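Local coordinates for protein ofchtiv-g5 (Ostrinia furnacalis, PDB 6JM8) that probably hydrolyses chitin as an insect group IV chitinase of glycoside hydrolase family 18, and binds a glycan in its pocket, at residues Phe289-Gln294 / His353-Glu358; Trp345-Asp350 / Pro362-Ile367. All coordinates share one frame; numbering follows the deposited sequence.

Contact 1: Phe289-Gln294 / His353-Glu358; sequences FCYILQ and HGLCGE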
ATOM      1  N   PHE A 289      14.220  10.628  -0.469  1.00 13.94           N
ATOM      2  CA  PHE A 289      14.601  11.219   0.809  1.00 16.90           C
ATOM      3  C   PHE A 289      15.931  10.694   1.339  1.00 14.18           C
ATOM      4  O   PHE A 289      16.663  11.448   1.988  1.00 17.41           O
ATOM      5  CB  PHE A 289      13.514  11.010   1.863  1.00 15.25           C
ATOM      6  CG  PHE A 289      13.659  11.924   3.044  1.00 16.32           C
ATOM      7  CD1 PHE A 289      13.687  13.297   2.864  1.00 14.30           C
ATOM      8  CD2 PHE A 289      13.801  11.416   4.324  1.00 15.83           C
ATOM      9  CE1 PHE A 289      13.835  14.148   3.936  1.00 15.84           C
ATOM     10  CE2 PHE A 289      13.949  12.264   5.404  1.00 16.47           C
ATOM     11  CZ  PHE A 289      13.966  13.632   5.209  1.00 15.80           C
ATOM     12  N   CYS A 290      16.263   9.420   1.098  1.00 14.85           N
ATOM     13  CA  CYS A 290      17.587   8.954   1.499  1.00 16.13           C
ATOM     14  C   CYS A 290      18.678   9.715   0.759  1.00 19.26           C
ATOM     15  O   CYS A 290      19.752   9.967   1.318  1.00 23.80           O
ATOM     16  CB  CYS A 290      17.722   7.441   1.279  1.00 20.90           C
ATOM     17  SG  CYS A 290      17.841   6.856  -0.435  1.00 31.38           S
ATOM     18  N   TYR A 291      18.413  10.104  -0.491  1.00 15.32           N
ATOM     19  CA  TYR A 291      19.359  10.924  -1.241  1.00 23.86           C
ATOM     20  C   TYR A 291      19.385  12.353  -0.714  1.00 22.99           C
ATOM     21  O   TYR A 291      20.457  12.959  -0.599  1.00 26.25           O
ATOM     22  CB  TYR A 291      18.997  10.895  -2.728  1.00 19.93           C
ATOM     23  CG  TYR A 291      19.989  11.582  -3.642  1.00 28.53           C
ATOM     24  CD1 TYR A 291      21.188  10.969  -3.990  1.00 33.78           C
ATOM     25  CD2 TYR A 291      19.716  12.839  -4.173  1.00 40.68           C
ATOM     26  CE1 TYR A 291      22.093  11.595  -4.831  1.00 38.77           C
ATOM     27  CE2 TYR A 291      20.615  13.470  -5.015  1.00 37.88           C
ATOM     28  CZ  TYR A 291      21.800  12.844  -5.339  1.00 43.92           C
ATOM     29  OH  TYR A 291      22.693  13.471  -6.176  1.00 58.85           O
ATOM     30  N   ILE A 292      18.214  12.905  -0.384  1.00 21.72           N
ATOM     31  CA  ILE A 292      18.150  14.248   0.191  1.00 20.49           C
ATOM     32  C   ILE A 292      18.942  14.304   1.493  1.00 20.74           C
ATOM     33  O   ILE A 292      19.722  15.235   1.729  1.00 22.06           O
ATOM     34  CB  ILE A 292      16.684  14.671   0.402  1.00 20.37           C
ATOM     35  CG1 ILE A 292      16.093  15.223  -0.897  1.00 21.90           C
ATOM     36  CG2 ILE A 292      16.579  15.701   1.515  1.00 24.76           C
ATOM     37  CD1 ILE A 292      14.578  15.301  -0.897  1.00 17.43           C
ATOM     38  N   LEU A 293      18.751  13.302   2.357  1.00 18.52           N
ATOM     39  CA  LEU A 293      19.520  13.219   3.595  1.00 19.30           C
ATOM     40  C   LEU A 293      21.012  13.114   3.308  1.00 34.26           C
ATOM     41  O   LEU A 293      21.835  13.726   4.000  1.00 32.13           O
ATOM     42  CB  LEU A 293      19.056  12.015   4.412  1.00 20.64           C
ATOM     43  CG  LEU A 293      17.723  12.128   5.146  1.00 19.07           C
ATOM     44  CD1 LEU A 293      17.433  10.850   5.913  1.00 16.93           C
ATOM     45  CD2 LEU A 293      17.750  13.314   6.081  1.00 19.70           C
ATOM     46  N   GLN A 294      21.371  12.337   2.287  1.00 26.70           N
ATOM     47  CA  GLN A 294      22.774  12.126   1.952  1.00 27.43           C
ATOM     48  C   GLN A 294      23.450  13.421   1.516  1.00 27.75           C
ATOM     49  O   GLN A 294      24.617  13.662   1.844  1.00 33.32           O
ATOM     50  CB  GLN A 294      22.865  11.086   0.841  1.00 28.54           C
ATOM     51  CG  GLN A 294      24.241  10.581   0.553  1.00 40.09           C
ATOM     52  CD  GLN A 294      24.209   9.152   0.100  1.00 32.24           C
ATOM     53  OE1 GLN A 294      24.101   8.876  -1.091  1.00 48.17           O
ATOM     54  NE2 GLN A 294      24.280   8.228   1.046  1.00 38.34           N
ATOM     55  N   HIS A 353      18.211   2.399  -7.607  1.00 19.68           N
ATOM     56  CA  HIS A 353      19.523   2.700  -8.163  1.00 22.17           C
ATOM     57  C   HIS A 353      20.650   2.486  -7.161  1.00 25.79           C
ATOM     58  O   HIS A 353      21.816   2.419  -7.566  1.00 22.97           O
ATOM     59  CB  HIS A 353      19.569   4.145  -8.662  1.00 19.18           C
ATOM     60  CG  HIS A 353      18.857   4.363  -9.959  1.00 24.77           C
ATOM     61  ND1 HIS A 353      19.223   3.726 -11.124  1.00 25.09           N
ATOM     62  CD2 HIS A 353      17.807   5.157 -10.275  1.00 23.45           C
ATOM     63  CE1 HIS A 353      18.424   4.113 -12.102  1.00 19.65           C
ATOM     64  NE2 HIS A 353      17.557   4.982 -11.614  1.00 24.04           N
ATOM     65  N   GLY A 354      20.333   2.389  -5.874  1.00 22.48           N
ATOM     66  CA  GLY A 354      21.363   2.246  -4.862  1.00 18.15           C
ATOM     67  C   GLY A 354      22.222   3.481  -4.698  1.00 24.16           C
ATOM     68  O   GLY A 354      23.442   3.364  -4.525  1.00 22.24           O
ATOM     69  N   LEU A 355      21.617   4.667  -4.758  1.00 17.54           N
ATOM     70  CA  LEU A 355      22.372   5.899  -4.578  1.00 22.95           C
ATOM     71  C   LEU A 355      22.730   6.163  -3.125  1.00 28.06           C
ATOM     72  O   LEU A 355      23.602   6.995  -2.861  1.00 26.37           O
ATOM     73  CB  LEU A 355      21.583   7.094  -5.117  1.00 21.85           C
ATOM     74  CG  LEU A 355      20.945   6.949  -6.497  1.00 23.94           C
ATOM     75  CD1 LEU A 355      20.137   8.189  -6.846  1.00 34.64           C
ATOM     76  CD2 LEU A 355      22.014   6.689  -7.542  1.00 26.62           C
ATOM     77  N   CYS A 356      22.095   5.468  -2.180  1.00 17.06           N
ATOM     78  CA  CYS A 356      22.168   5.824  -0.769  1.00 25.21           C
ATOM     79  C   CYS A 356      23.062   4.891   0.043  1.00 26.20           C
ATOM     80  O   CYS A 356      23.005   4.906   1.279  1.00 24.53           O
ATOM     81  CB  CYS A 356      20.759   5.884  -0.182  1.00 22.03           C
ATOM     82  SG  CYS A 356      19.773   7.190  -0.971  1.00 34.94           S
ATOM     83  N   GLY A 357      23.897   4.101  -0.625  1.00 23.02           N
ATOM     84  CA  GLY A 357      24.957   3.391   0.060  1.00 21.56           C
ATOM     85  C   GLY A 357      24.558   2.152   0.831  1.00 21.81           C
ATOM     86  O   GLY A 357      25.318   1.712   1.693  1.00 19.68           O
ATOM     87  N   GLU A 358      23.398   1.564   0.540  1.00 23.10           N
ATOM     88  CA  GLU A 358      22.976   0.351   1.220  1.00 23.72           C
ATOM     89  C   GLU A 358      22.567  -0.724   0.221  1.00 18.16           C
ATOM     90  O   GLU A 358      21.773  -1.612   0.558  1.00 21.38           O
ATOM     91  CB  GLU A 358      21.839   0.654   2.196  1.00 27.00           C
ATOM     92  CG  GLU A 358      22.272   1.574   3.312  1.00 41.45           C
ATOM     93  CD  GLU A 358      21.124   1.964   4.206  1.00 59.71           C
ATOM     94  OE1 GLU A 358      20.060   2.350   3.670  1.00 62.17           O
ATOM     95  OE2 GLU A 358      21.280   1.888   5.444  1.00 56.43           O
TER
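C290 and C356 are joined by a disulfide that ties helix 286-295 to the loop ahead of helix 362-372. C290 sends its sulfur off the helix toward the loop, with SG placed between the backbone N and the carbonyl carbon (chi1 72°). The sulfur of C356 comes to meet it lying beside its own backbone N, and the SG atoms of C290 and C356 are 2.0 Å apart. About this bond chi3 is 77°, near the perpendicular that disulfides prefer. The C356 sulfur also lies against the start of the Y291 backbone: SG of C356 comes to 3.3 Å from the backbone N of Y291, while CB of Y291 lies 4.2 Å from the same sulfur.

Next to the bridge, the Y291 ring and the L355 side chain are inclined to each other. CD1 of the tyrosine is 4.1 Å from CB of L355, and CD1 of the leucine comes equally near. Because CG of Y291 is anti to the backbone N (chi1 -174°), the ring turns away from the bridge and comes alongside L355. One turn after C290, the Q294 chain reaches over the loop at L355 and C356.

The loop has an internal brace, the carboxylate of D351, which accepts hydrogen bonds from the backbone N atoms of L355 and C356. All this lies at the protein surface, where a disulfide joins two chain regions whose side chains touch only lightly. Helix 286-295 lies between strand 243-256 and helix 324-336, a location consistent with the alpha+beta insertion domain of family 18 chitinases, here linked covalently to a loop of the TIM barrel.

Contact 2: Trp345-Asp350 / Pro362-Ile367; sequences WSIETD and PLLNTI. With NAG (2-acetamido-2-deoxy-beta-D-glucopyranose), chain B; NAG (2-acetamido-2-deoxy-beta-D-glucopyranose), chain C.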
ATOM      1  N   TRP A 345       4.056  -0.674  -0.554  1.00 13.02           N
ATOM      2  CA  TRP A 345       3.688   0.418  -1.442  1.00 12.50           C
ATOM      3  C   TRP A 345       4.798   1.459  -1.399  1.00 13.04           C
ATOM      4  O   TRP A 345       5.012   2.098  -0.363  1.00 18.87           O
ATOM      5  CB  TRP A 345       2.352   1.039  -1.045  1.00 15.30           C
ATOM      6  CG  TRP A 345       1.965   2.072  -2.016  1.00 18.41           C
ATOM      7  CD1 TRP A 345       2.398   3.360  -2.051  1.00 18.20           C
ATOM      8  CD2 TRP A 345       1.109   1.902  -3.148  1.00 14.76           C
ATOM      9  NE1 TRP A 345       1.849   4.008  -3.121  1.00 15.18           N
ATOM     10  CE2 TRP A 345       1.050   3.138  -3.812  1.00 15.91           C
ATOM     11  CE3 TRP A 345       0.371   0.828  -3.652  1.00 11.53           C
ATOM     12  CZ2 TRP A 345       0.289   3.334  -4.958  1.00 19.31           C
ATOM     13  CZ3 TRP A 345      -0.384   1.021  -4.791  1.00 13.15           C
ATOM     14  CH2 TRP A 345      -0.420   2.267  -5.432  1.00 16.83           C
ATOM     15  N   SER A 346       5.514   1.629  -2.509  1.00 13.62           N
ATOM     16  CA  SER A 346       5.402   0.793  -3.701  1.00 14.94           C
ATOM     17  C   SER A 346       6.819   0.612  -4.237  1.00 18.17           C
ATOM     18  O   SER A 346       7.727   1.323  -3.809  1.00 16.81           O
ATOM     19  CB  SER A 346       4.484   1.426  -4.751  1.00 16.58           C
ATOM     20  OG  SER A 346       4.922   2.728  -5.094  1.00 21.60           O
ATOM     21  N   ILE A 347       7.009  -0.319  -5.175  1.00 12.96           N
ATOM     22  CA  ILE A 347       8.366  -0.739  -5.525  1.00 17.57           C
ATOM     23  C   ILE A 347       9.164   0.398  -6.155  1.00 16.99           C
ATOM     24  O   ILE A 347      10.390   0.464  -5.995  1.00 16.05           O
ATOM     25  CB  ILE A 347       8.324  -1.980  -6.440  1.00 18.46           C
ATOM     26  CG1 ILE A 347       9.725  -2.579  -6.588  1.00 21.26           C
ATOM     27  CG2 ILE A 347       7.734  -1.638  -7.808  1.00 15.77           C
ATOM     28  CD1 ILE A 347       9.746  -3.948  -7.232  1.00 28.62           C
ATOM     29  N   GLU A 348       8.499   1.327  -6.844  1.00 12.58           N
ATOM     30  CA  GLU A 348       9.215   2.331  -7.625  1.00 20.12           C
ATOM     31  C   GLU A 348       9.850   3.434  -6.777  1.00 19.83           C
ATOM     32  O   GLU A 348      10.535   4.290  -7.349  1.00 17.01           O
ATOM     33  CB  GLU A 348       8.278   2.947  -8.669  1.00 17.16           C
ATOM     34  CG  GLU A 348       7.242   3.897  -8.103  1.00 20.14           C
ATOM     35  CD  GLU A 348       5.912   3.221  -7.831  1.00 29.15           C
ATOM     36  OE1 GLU A 348       5.838   1.978  -7.932  1.00 18.56           O
ATOM     37  OE2 GLU A 348       4.938   3.937  -7.518  1.00 25.92           O
ATOM     38  N   THR A 349       9.660   3.453  -5.455  1.00 12.94           N
ATOM     39  CA  THR A 349      10.364   4.403  -4.600  1.00 15.35           C
ATOM     40  C   THR A 349      11.313   3.730  -3.615  1.00 16.15           C
ATOM     41  O   THR A 349      11.786   4.390  -2.683  1.00 18.20           O
ATOM     42  CB  THR A 349       9.386   5.303  -3.840  1.00 17.06           C
ATOM     43  OG1 THR A 349       8.494   4.502  -3.057  1.00 21.18           O
ATOM     44  CG2 THR A 349       8.591   6.168  -4.808  1.00 16.83           C
ATOM     45  N   ASP A 350      11.601   2.442  -3.786  1.00 17.23           N
ATOM     46  CA  ASP A 350      12.798   1.895  -3.171  1.00 13.02           C
ATOM     47  C   ASP A 350      14.016   2.581  -3.779  1.00 15.08           C
ATOM     48  O   ASP A 350      13.939   3.207  -4.839  1.00 21.99           O
ATOM     49  CB  ASP A 350      12.876   0.380  -3.385  1.00 11.63           C
ATOM     50  CG  ASP A 350      13.700  -0.325  -2.318  1.00 16.80           C
ATOM     51  OD1 ASP A 350      14.437   0.358  -1.577  1.00 18.40           O
ATOM     52  OD2 ASP A 350      13.611  -1.569  -2.224  1.00 16.15           O
ATOM     53  N   PRO A 362      17.322  -1.510  -1.250  1.00 17.31           N
ATOM     54  CA  PRO A 362      17.656  -1.861   0.143  1.00 15.91           C
ATOM     55  C   PRO A 362      16.447  -2.240   0.978  1.00 14.64           C
ATOM     56  O   PRO A 362      16.547  -3.135   1.826  1.00 14.21           O
ATOM     57  CB  PRO A 362      18.339  -0.590   0.667  1.00 15.24           C
ATOM     58  CG  PRO A 362      17.780   0.498  -0.165  1.00 16.50           C
ATOM     59  CD  PRO A 362      17.616  -0.094  -1.534  1.00 16.99           C
ATOM     60  N   LEU A 363      15.303  -1.587   0.764  1.00 12.89           N
ATOM     61  CA  LEU A 363      14.109  -1.930   1.529  1.00 17.69           C
ATOM     62  C   LEU A 363      13.552  -3.284   1.101  1.00 15.41           C
ATOM     63  O   LEU A 363      13.213  -4.120   1.947  1.00 17.00           O
ATOM     64  CB  LEU A 363      13.050  -0.836   1.373  1.00 13.56           C
ATOM     65  CG  LEU A 363      13.432   0.594   1.768  1.00 17.89           C
ATOM     66  CD1 LEU A 363      12.223   1.512   1.656  1.00 16.10           C
ATOM     67  CD2 LEU A 363      14.015   0.651   3.173  1.00 20.88           C
ATOM     68  N   LEU A 364      13.455  -3.519  -0.211  1.00 13.78           N
ATOM     69  CA  LEU A 364      12.928  -4.791  -0.700  1.00 14.14           C
ATOM     70  C   LEU A 364      13.869  -5.944  -0.372  1.00 22.16           C
ATOM     71  O   LEU A 364      13.415  -7.043  -0.030  1.00 17.30           O
ATOM     72  CB  LEU A 364      12.676  -4.708  -2.206  1.00 14.11           C
ATOM     73  CG  LEU A 364      11.990  -5.884  -2.903  1.00 18.53           C
ATOM     74  CD1 LEU A 364      10.759  -6.334  -2.136  1.00 18.96           C
ATOM     75  CD2 LEU A 364      11.619  -5.492  -4.326  1.00 25.52           C
ATOM     76  N   ASN A 365      15.181  -5.719  -0.477  1.00 17.59           N
ATOM     77  CA  ASN A 365      16.133  -6.755  -0.089  1.00 21.95           C
ATOM     78  C   ASN A 365      16.063  -7.029   1.407  1.00 22.88           C
ATOM     79  O   ASN A 365      16.225  -8.176   1.841  1.00 17.82           O
ATOM     80  CB  ASN A 365      17.551  -6.354  -0.494  1.00 16.99           C
ATOM     81  CG  ASN A 365      17.935  -6.874  -1.867  1.00 19.53           C
ATOM     82  OD1 ASN A 365      17.981  -8.083  -2.095  1.00 25.22           O
ATOM     83  ND2 ASN A 365      18.216  -5.961  -2.788  1.00 16.79           N
ATOM     84  N   THR A 366      15.825  -5.989   2.212  1.00 17.15           N
ATOM     85  CA  THR A 366      15.645  -6.193   3.645  1.00 17.17           C
ATOM     86  C   THR A 366      14.433  -7.074   3.920  1.00 16.75           C
ATOM     87  O   THR A 366      14.494  -7.987   4.752  1.00 19.76           O
ATOM     88  CB  THR A 366      15.502  -4.848   4.359  1.00 18.70           C
ATOM     89  OG1 THR A 366      16.678  -4.058   4.144  1.00 22.29           O
ATOM     90  CG2 THR A 366      15.307  -5.053   5.855  1.00 17.41           C
ATOM     91  N   ILE A 367      13.326  -6.824   3.216  1.00 18.03           N
ATOM     92  CA  ILE A 367      12.125  -7.637   3.392  1.00 18.27           C
ATOM     93  C   ILE A 367      12.414  -9.094   3.062  1.00 25.80           C
ATOM     94  O   ILE A 367      12.076 -10.002   3.832  1.00 19.32           O
ATOM     95  CB  ILE A 367      10.973  -7.090   2.532  1.00 18.57           C
ATOM     96  CG1 ILE A 367      10.530  -5.719   3.041  1.00 20.80           C
ATOM     97  CG2 ILE A 367       9.804  -8.063   2.541  1.00 15.79           C
ATOM     98  CD1 ILE A 367       9.689  -4.950   2.047  1.00 21.49           C
TER
HETATM   99  C1  NAG B   3      -3.420   3.644  -0.577  1.00 30.65           C
HETATM  100  C2  NAG B   3      -3.576   3.112  -2.041  1.00 26.81           C
HETATM  101  C3  NAG B   3      -2.968   4.078  -3.070  1.00 26.78           C
HETATM  102  C4  NAG B   3      -2.016   5.069  -2.427  1.00 22.57           C
HETATM  103  C5  NAG B   3      -1.172   4.380  -1.370  1.00 24.88           C
HETATM  104  C6  NAG B   3      -0.162   5.340  -0.794  1.00 27.46           C
HETATM  105  C7  NAG B   3      -3.745   0.663  -2.234  1.00 39.12           C
HETATM  106  C8  NAG B   3      -2.989  -0.614  -2.416  1.00 20.84           C
HETATM  107  N2  NAG B   3      -3.009   1.779  -2.193  1.00 28.63           N
HETATM  108  O3  NAG B   3      -3.981   4.771  -3.790  1.00 20.22           O
HETATM  109  O4  NAG B   3      -1.098   5.533  -3.406  1.00 30.96           O
HETATM  110  O5  NAG B   3      -1.991   3.928  -0.282  1.00 30.08           O
HETATM  111  O6  NAG B   3      -0.777   6.152   0.194  1.00 29.42           O
HETATM  112  O7  NAG B   3      -4.965   0.681  -2.107  1.00 41.24           O
HETATM  113  C1  NAG C   4      -1.586   6.647  -4.140  1.00 28.46           C
HETATM  114  C2  NAG C   4      -0.358   7.450  -4.567  1.00 38.38           C
HETATM  115  C3  NAG C   4      -0.756   8.594  -5.522  1.00 29.80           C
HETATM  116  C4  NAG C   4      -1.625   8.047  -6.645  1.00 34.65           C
HETATM  117  C5  NAG C   4      -2.810   7.323  -6.033  1.00 41.91           C
HETATM  118  C6  NAG C   4      -3.762   6.758  -7.053  1.00 28.39           C
HETATM  119  C7  NAG C   4       1.580   7.683  -3.075  1.00 43.59           C
HETATM  120  C8  NAG C   4       2.323   6.818  -4.043  1.00 19.69           C
HETATM  121  N2  NAG C   4       0.310   7.966  -3.383  1.00 39.60           N
HETATM  122  O3  NAG C   4       0.404   9.242  -6.038  1.00 46.73           O
HETATM  123  O4  NAG C   4      -2.103   9.037  -7.537  1.00 44.92           O
HETATM  124  O5  NAG C   4      -2.310   6.222  -5.283  1.00 24.91           O
HETATM  125  O6  NAG C   4      -4.886   6.232  -6.380  1.00 19.22           O
HETATM  126  O7  NAG C   4       2.113   8.131  -2.067  1.00 57.17           O
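The flat carboxylate of D350 faces the backbone N atoms of L363 and L364 in the first turn of helix 362-372; at the other end of segment 345-350 the W345 indole meets bound sugar and does not touch the helix. NAG of chain B covers one face of the indole, with its C5 3.4 Å above the ring plane and offset toward the rim; CB of S346 lies over the opposite face. At the edge, in the ring plane, the acetamido methyl C8 of NAG of chain C sits by NE1. With CG anti to the backbone N (chi1 -176°), the ring extends from the end of strand 341-345 into the glycan pocket. If an alanine replaced W345, the sugar of chain B would probably lose the apolar surface beneath it and be freer to shift or turn.

A cis peptide links W345 to S346, and this Trp at the end of the last strand of the TIM barrel probably corresponds to the Trp at the floor of the substrate cleft in family 18 chitinases. Beyond it, S346 OG gives a 2.7 Å hydrogen bond to E348 OE2 from above the carboxylate plane.

L363 N donates to the syn lone pair of D350 OD1 at 3.2 Å, and L364 N reaches OD2 at 2.8 Å, also on the syn side but 26° out of plane. This two-pronged hold helps fix the rotation of the buried carboxylate, whose OD1 has a further hydrogen-bond partner adjoining the segments, and the helix start probably stabilises its negative charge. Alongside, I347 and L364 pack obliquely, CD1 of I347 lying 3.8 Å from CD2 of L364, while L364 also touches V6 and C8 of strand 5-11.

How the contacts relate
The segments alternate along the chain: 289-294 of contact 1, 345-350 of contact 2, 353-358 of contact 1, then 362-367 of contact 2. Their centres are about 13 Å apart, on the same side of the molecule's centre, contact 1 at the surface and contact 2 buried. Both draw on the connection between strand 341-345 and helix 362-372, the last strand and last helix of the TIM barrel. Contact 2 holds the two ends of that connection together, buried where the helix packs against the outer side of the barrel strands; contact 1 fastens its outer part to helix 286-295. The same loop thus runs from the glycan pocket to a surface cross-link with the probable insertion domain.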